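Local coordinates for PH1570-like domain-containing protein (Pyrococcus horikoshii, PDB 2HQ4) that is of unknown function but, as a PH1570-family member from a hyperthermophilic archaeon, folds as an alpha-beta protein with an antiparallel sheet and several helices, at residues F23-E26 with K27-V30; Q101-I104 with K105-K108. All blocks are in the same frame, centred on the assembly; numbering follows the deposited sequence.

Contact 1 of 2, residues F23-E26 with K27-V30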
ATOM      1  N   PHE A  23       7.119   3.991   2.260  1.00 17.59           N
ATOM      2  CA  PHE A  23       8.217   4.561   1.482  1.00 17.33           C
ATOM      3  C   PHE A  23       7.791   5.899   0.863  1.00 17.79           C
ATOM      4  O   PHE A  23       6.598   6.136   0.651  1.00 14.40           O
ATOM      5  CB  PHE A  23       8.789   3.544   0.448  1.00 17.41           C
ATOM      6  CG  PHE A  23       7.884   3.277  -0.762  1.00 18.51           C
ATOM      7  CD1 PHE A  23       7.114   2.127  -0.828  1.00 18.22           C
ATOM      8  CD2 PHE A  23       7.885   4.165  -1.861  1.00 17.52           C
ATOM      9  CE1 PHE A  23       6.284   1.864  -1.979  1.00 20.04           C
ATOM     10  CE2 PHE A  23       7.073   3.950  -2.958  1.00 15.41           C
ATOM     11  CZ  PHE A  23       6.280   2.792  -3.030  1.00 16.20           C
ATOM     12  N   LYS A  24       8.782   6.759   0.619  1.00 16.88           N
ATOM     13  CA  LYS A  24       8.585   8.061   0.016  1.00 19.60           C
ATOM     14  C   LYS A  24       9.494   8.179  -1.211  1.00 19.56           C
ATOM     15  O   LYS A  24      10.720   8.164  -1.076  1.00 19.67           O
ATOM     16  CB  LYS A  24       8.968   9.166   0.997  1.00 18.15           C
ATOM     17  CG  LYS A  24       8.767  10.585   0.441  1.00 22.67           C
ATOM     18  CD  LYS A  24       9.204  11.663   1.462  1.00 23.02           C
ATOM     19  CE  LYS A  24       8.857  13.059   0.907  1.00 31.88           C
ATOM     20  NZ  LYS A  24       9.321  14.149   1.799  1.00 33.69           N
ATOM     21  N   ASP A  25       8.886   8.344  -2.377  1.00 19.68           N
ATOM     22  CA  ASP A  25       9.665   8.480  -3.601  1.00 20.73           C
ATOM     23  C   ASP A  25       9.398   9.841  -4.229  1.00 21.64           C
ATOM     24  O   ASP A  25       8.287  10.088  -4.740  1.00 21.90           O
ATOM     25  CB  ASP A  25       9.302   7.372  -4.569  1.00 19.44           C
ATOM     26  CG  ASP A  25      10.270   7.298  -5.718  1.00 22.11           C
ATOM     27  OD1 ASP A  25      10.372   8.311  -6.449  1.00 20.88           O
ATOM     28  OD2 ASP A  25      10.895   6.238  -5.903  1.00 22.19           O
ATOM     29  N   GLU A  26      10.402  10.707  -4.192  1.00 21.78           N
ATOM     30  CA  GLU A  26      10.232  12.090  -4.705  1.00 23.68           C
ATOM     31  C   GLU A  26      10.492  12.211  -6.223  1.00 24.21           C
ATOM     32  O   GLU A  26      10.170  13.233  -6.824  1.00 24.50           O
ATOM     33  CB  GLU A  26      11.109  13.063  -3.927  1.00 23.67           C
ATOM     34  CG  GLU A  26      10.805  13.079  -2.442  1.00 26.68           C
ATOM     35  CD  GLU A  26      11.475  14.241  -1.730  1.00 33.87           C
ATOM     36  OE1 GLU A  26      12.703  14.241  -1.647  1.00 37.27           O
ATOM     37  OE2 GLU A  26      10.781  15.160  -1.237  1.00 40.07           O
ATOM     38  N   LYS A  27      11.013  11.163  -6.847  1.00 23.18           N
ATOM     39  CA  LYS A  27      11.106  11.145  -8.308  1.00 24.56           C
ATOM     40  C   LYS A  27       9.715  10.918  -8.922  1.00 24.72           C
ATOM     41  O   LYS A  27       9.270  11.637  -9.827  1.00 23.70           O
ATOM     42  CB  LYS A  27      12.032  10.004  -8.755  1.00 23.94           C
ATOM     43  CG  LYS A  27      12.109   9.845 -10.275  1.00 27.36           C
ATOM     44  CD  LYS A  27      13.176   8.851 -10.703  1.00 26.90           C
ATOM     45  CE  LYS A  27      13.303   8.898 -12.239  1.00 34.41           C
ATOM     46  NZ  LYS A  27      14.297   7.904 -12.779  1.00 36.64           N
ATOM     47  N   PHE A  28       9.048   9.881  -8.434  1.00 23.30           N
ATOM     48  CA  PHE A  28       7.731   9.514  -8.941  1.00 23.61           C
ATOM     49  C   PHE A  28       6.585  10.130  -8.151  1.00 22.84           C
ATOM     50  O   PHE A  28       5.451   9.982  -8.552  1.00 24.64           O
ATOM     51  CB  PHE A  28       7.606   7.989  -9.067  1.00 22.70           C
ATOM     52  CG  PHE A  28       8.588   7.387 -10.031  1.00 25.07           C
ATOM     53  CD1 PHE A  28       8.456   7.615 -11.426  1.00 27.23           C
ATOM     54  CD2 PHE A  28       9.655   6.607  -9.579  1.00 24.79           C
ATOM     55  CE1 PHE A  28       9.407   7.089 -12.349  1.00 25.22           C
ATOM     56  CE2 PHE A  28      10.568   6.054 -10.478  1.00 24.37           C
ATOM     57  CZ  PHE A  28      10.439   6.298 -11.874  1.00 24.82           C
ATOM     58  N   ASN A  29       6.893  10.867  -7.081  1.00 21.97           N
ATOM     59  CA  ASN A  29       5.891  11.466  -6.198  1.00 22.11           C
ATOM     60  C   ASN A  29       4.886  10.378  -5.729  1.00 21.65           C
ATOM     61  O   ASN A  29       3.650  10.526  -5.909  1.00 20.35           O
ATOM     62  CB  ASN A  29       5.179  12.661  -6.893  1.00 23.59           C
ATOM     63  CG  ASN A  29       4.234  13.418  -5.958  1.00 26.20           C
ATOM     64  OD1 ASN A  29       4.549  13.673  -4.794  1.00 27.77           O
ATOM     65  ND2 ASN A  29       3.076  13.813  -6.492  1.00 28.74           N
ATOM     66  N   VAL A  30       5.425   9.285  -5.146  1.00 20.55           N
ATOM     67  CA  VAL A  30       4.602   8.169  -4.631  1.00 20.16           C
ATOM     68  C   VAL A  30       4.974   8.040  -3.156  1.00 20.19           C
ATOM     69  O   VAL A  30       6.137   7.909  -2.826  1.00 19.77           O
ATOM     70  CB  VAL A  30       4.864   6.824  -5.381  1.00 20.94           C
ATOM     71  CG1 VAL A  30       4.133   5.640  -4.726  1.00 19.61           C
ATOM     72  CG2 VAL A  30       4.472   6.900  -6.877  1.00 19.75           C
TER
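Asp25 and Val30 pair across a tight beta hairpin, where strand 22-25 turns back into strand 30-36 through a G1 beta bulge. The two form an antiparallel hydrogen-bonded pair: Asp25 N gives a nearly straight bond to Val30 O (2.8 Å), and Val30 N returns one to Asp25 O (3.0 Å). Asn29, with positive phi, takes the left-handed position of the bulge and shares Asp25 as its opposite number. OD1 of Asp25 takes two N-H groups of the turn. With CG anti to the backbone N (chi1 -168°), OD1 swings over the chain that follows and receives Phe28 N at 2.9 Å. This bond is almost linear, and the donor approaches from the anti side, 34° out of the carboxylate plane. Lys27 N adds a weak, bent bond to the same OD1, in the manner of an Asx turn. OD2 is hydrogen-bonded to the hydroxyl of Tyr51 on helix 40-55, so both oxygens of this buried acid have hydrogen-bond partners, which would be expected to stabilise its negative charge. Phe28 runs alongside Asp25, its ring plane 42° from the carboxylate and its CD2 3.6 Å from Asp25 OD1. One ring face is covered by Lys27 CG, while Tyr51 meets Phe28 edge-to-face. Extended beyond CG, Lys27 carries its amine off to a salt bridge with Glu54 of the same helix. On the strand side of the turn, the Phe23 ring crosses the Val30 side chain obliquely, its CE2 lying 3.8 Å from Val30 CG1.

Contact 2 of 2, residues Q101-I104 with K105-K108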
ATOM      1  N   GLN A 101     -15.879   0.817   9.724  1.00 28.22           N
ATOM      2  CA  GLN A 101     -15.352   1.889  10.583  1.00 29.17           C
ATOM      3  C   GLN A 101     -14.759   1.357  11.903  1.00 29.33           C
ATOM      4  O   GLN A 101     -13.708   1.841  12.367  1.00 27.60           O
ATOM      5  CB  GLN A 101     -16.412   2.998  10.792  1.00 29.92           C
ATOM      6  CG  GLN A 101     -15.840   4.344  11.255  1.00 31.84           C
ATOM      7  CD  GLN A 101     -14.815   4.962  10.291  1.00 36.36           C
ATOM      8  OE1 GLN A 101     -15.108   5.207   9.120  1.00 38.00           O
ATOM      9  NE2 GLN A 101     -13.621   5.248  10.801  1.00 34.93           N
ATOM     10  N   GLU A 102     -15.383   0.330  12.491  1.00 30.10           N
ATOM     11  CA  GLU A 102     -14.798  -0.338  13.656  1.00 32.15           C
ATOM     12  C   GLU A 102     -13.479  -1.079  13.351  1.00 31.31           C
ATOM     13  O   GLU A 102     -12.596  -1.137  14.213  1.00 30.34           O
ATOM     14  CB  GLU A 102     -15.797  -1.307  14.318  1.00 31.95           C
ATOM     15  CG  GLU A 102     -16.903  -0.611  15.124  1.00 36.48           C
ATOM     16  CD  GLU A 102     -18.103  -1.525  15.424  1.00 37.87           C
ATOM     17  OE1 GLU A 102     -17.966  -2.766  15.301  1.00 44.36           O
ATOM     18  OE2 GLU A 102     -19.191  -0.981  15.778  1.00 46.35           O
ATOM     19  N   GLU A 103     -13.337  -1.652  12.147  1.00 30.17           N
ATOM     20  CA  GLU A 103     -12.037  -2.212  11.739  1.00 29.53           C
ATOM     21  C   GLU A 103     -10.972  -1.096  11.727  1.00 28.81           C
ATOM     22  O   GLU A 103      -9.828  -1.321  12.172  1.00 27.28           O
ATOM     23  CB  GLU A 103     -12.090  -2.880  10.366  1.00 29.57           C
ATOM     24  CG  GLU A 103     -12.790  -4.238  10.324  1.00 33.83           C
ATOM     25  CD  GLU A 103     -12.143  -5.245  11.269  1.00 36.34           C
ATOM     26  OE1 GLU A 103     -10.889  -5.370  11.272  1.00 37.04           O
ATOM     27  OE2 GLU A 103     -12.899  -5.892  12.020  1.00 42.01           O
ATOM     28  N   ILE A 104     -11.349   0.073  11.210  1.00 28.66           N
ATOM     29  CA  ILE A 104     -10.431   1.233  11.192  1.00 29.65           C
ATOM     30  C   ILE A 104      -9.948   1.530  12.622  1.00 30.17           C
ATOM     31  O   ILE A 104      -8.757   1.603  12.852  1.00 30.67           O
ATOM     32  CB  ILE A 104     -11.025   2.493  10.481  1.00 29.44           C
ATOM     33  CG1 ILE A 104     -11.165   2.280   8.951  1.00 30.05           C
ATOM     34  CG2 ILE A 104     -10.158   3.728  10.733  1.00 29.92           C
ATOM     35  CD1 ILE A 104      -9.844   1.842   8.241  1.00 28.95           C
ATOM     36  N   LYS A 105     -10.872   1.663  13.576  1.00 30.80           N
ATOM     37  CA  LYS A 105     -10.502   1.859  15.005  1.00 31.67           C
ATOM     38  C   LYS A 105      -9.561   0.822  15.587  1.00 30.98           C
ATOM     39  O   LYS A 105      -8.632   1.165  16.324  1.00 32.44           O
ATOM     40  CB  LYS A 105     -11.755   1.953  15.858  1.00 32.33           C
ATOM     41  CG  LYS A 105     -12.563   3.174  15.488  1.00 34.35           C
ATOM     42  CD  LYS A 105     -13.970   3.086  15.999  1.00 41.03           C
ATOM     43  CE  LYS A 105     -14.725   4.374  15.655  1.00 43.02           C
ATOM     44  NZ  LYS A 105     -16.138   4.229  16.061  1.00 46.99           N
ATOM     45  N   LYS A 106      -9.761  -0.442  15.260  1.00 30.68           N
ATOM     46  CA  LYS A 106      -8.843  -1.472  15.693  1.00 30.93           C
ATOM     47  C   LYS A 106      -7.430  -1.321  15.107  1.00 30.41           C
ATOM     48  O   LYS A 106      -6.445  -1.688  15.745  1.00 30.95           O
ATOM     49  CB  LYS A 106      -9.371  -2.850  15.328  1.00 31.60           C
ATOM     50  CG  LYS A 106     -10.657  -3.270  16.036  1.00 35.10           C
ATOM     51  CD  LYS A 106     -10.783  -4.789  16.045  1.00 38.50           C
ATOM     52  CE  LYS A 106     -11.140  -5.340  14.685  1.00 41.03           C
ATOM     53  NZ  LYS A 106     -12.615  -5.606  14.514  1.00 42.71           N
ATOM     54  N   ILE A 107      -7.343  -0.850  13.866  1.00 28.89           N
ATOM     55  CA  ILE A 107      -6.052  -0.691  13.161  1.00 27.45           C
ATOM     56  C   ILE A 107      -5.219   0.460  13.726  1.00 28.15           C
ATOM     57  O   ILE A 107      -3.967   0.420  13.726  1.00 28.62           O
ATOM     58  CB  ILE A 107      -6.308  -0.575  11.634  1.00 26.56           C
ATOM     59  CG1 ILE A 107      -6.731  -1.952  11.100  1.00 25.92           C
ATOM     60  CG2 ILE A 107      -5.059  -0.063  10.864  1.00 25.50           C
ATOM     61  CD1 ILE A 107      -7.377  -1.991   9.683  1.00 27.23           C
ATOM     62  N   LYS A 108      -5.918   1.485  14.198  1.00 27.32           N
ATOM     63  CA  LYS A 108      -5.269   2.673  14.769  1.00 29.00           C
ATOM     64  C   LYS A 108      -4.351   3.466  13.787  1.00 28.38           C
ATOM     65  O   LYS A 108      -3.105   3.555  13.998  1.00 28.47           O
ATOM     66  CB  LYS A 108      -4.519   2.300  16.053  1.00 29.21           C
ATOM     67  CG  LYS A 108      -5.392   1.521  17.082  1.00 32.04           C
ATOM     68  CD  LYS A 108      -4.542   1.042  18.251  1.00 31.99           C
ATOM     69  CE  LYS A 108      -4.042  -0.346  18.051  1.00 40.16           C
ATOM     70  NZ  LYS A 108      -5.129  -1.296  18.463  1.00 44.05           N
TER
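Gln101 O accepts the backbone N-H of Lys105 (3.1 Å), while the aliphatic lysine side chain runs past the same oxygen, its CG 3.6 Å away. The Gln101 amide serves the neighbouring loop, NE2 donating to Ile113 O and OE1 accepting from Ile115 N. Next, Glu102 O takes Lys106 N, and Lys106 CG leans over that carbonyl. Glu103 O takes Ile107 N at 3.0 Å, and its side chain reaches forward one turn to Lys106, an i to i+3 salt bridge on the surface of helix 94-107, near its C-terminal end. Glutamate bent at chi2 (-58°) and lysine folded at chi3 (-73°) and again at chi4 curl toward each other, and NZ comes to OE2 from above the carboxylate plane; the modelled 2.5 Å is shorter than usual and doubtful. An alanine in place of Glu103 would remove the carboxylate and is likely to leave the folded Lys106 amine without its mate and able to swing away. Ile104, packed on Leu136 and Leu142, closes the segment: its O receives Lys108 N at 3.1 Å and a weak second bond from Ile107 N. Lys108 has left the helix with positive phi (61°), and its NZ bends back to Lys106 O.

Overall arrangement
From the N terminus, contact 1 comes first, closing the short hairpin between strands 22-25 and 30-36, adjacent members of the antiparallel sheet. Helices 40-55 and 61-70 and strand 87-88 follow before helix 94-107 reaches its end in contact 2, where the chain passes into the loop toward strand 119-123. The two are in series, neither nesting nor crossing, and lie on opposite sides of the chain's centre, with centres 27 Å apart and nearest atoms about 15 Å. The sheet relates them indirectly: strand 30-36 of contact 1 pairs with strand 141-145, which, together with strand 134-136, receives isoleucines from the helix of contact 2.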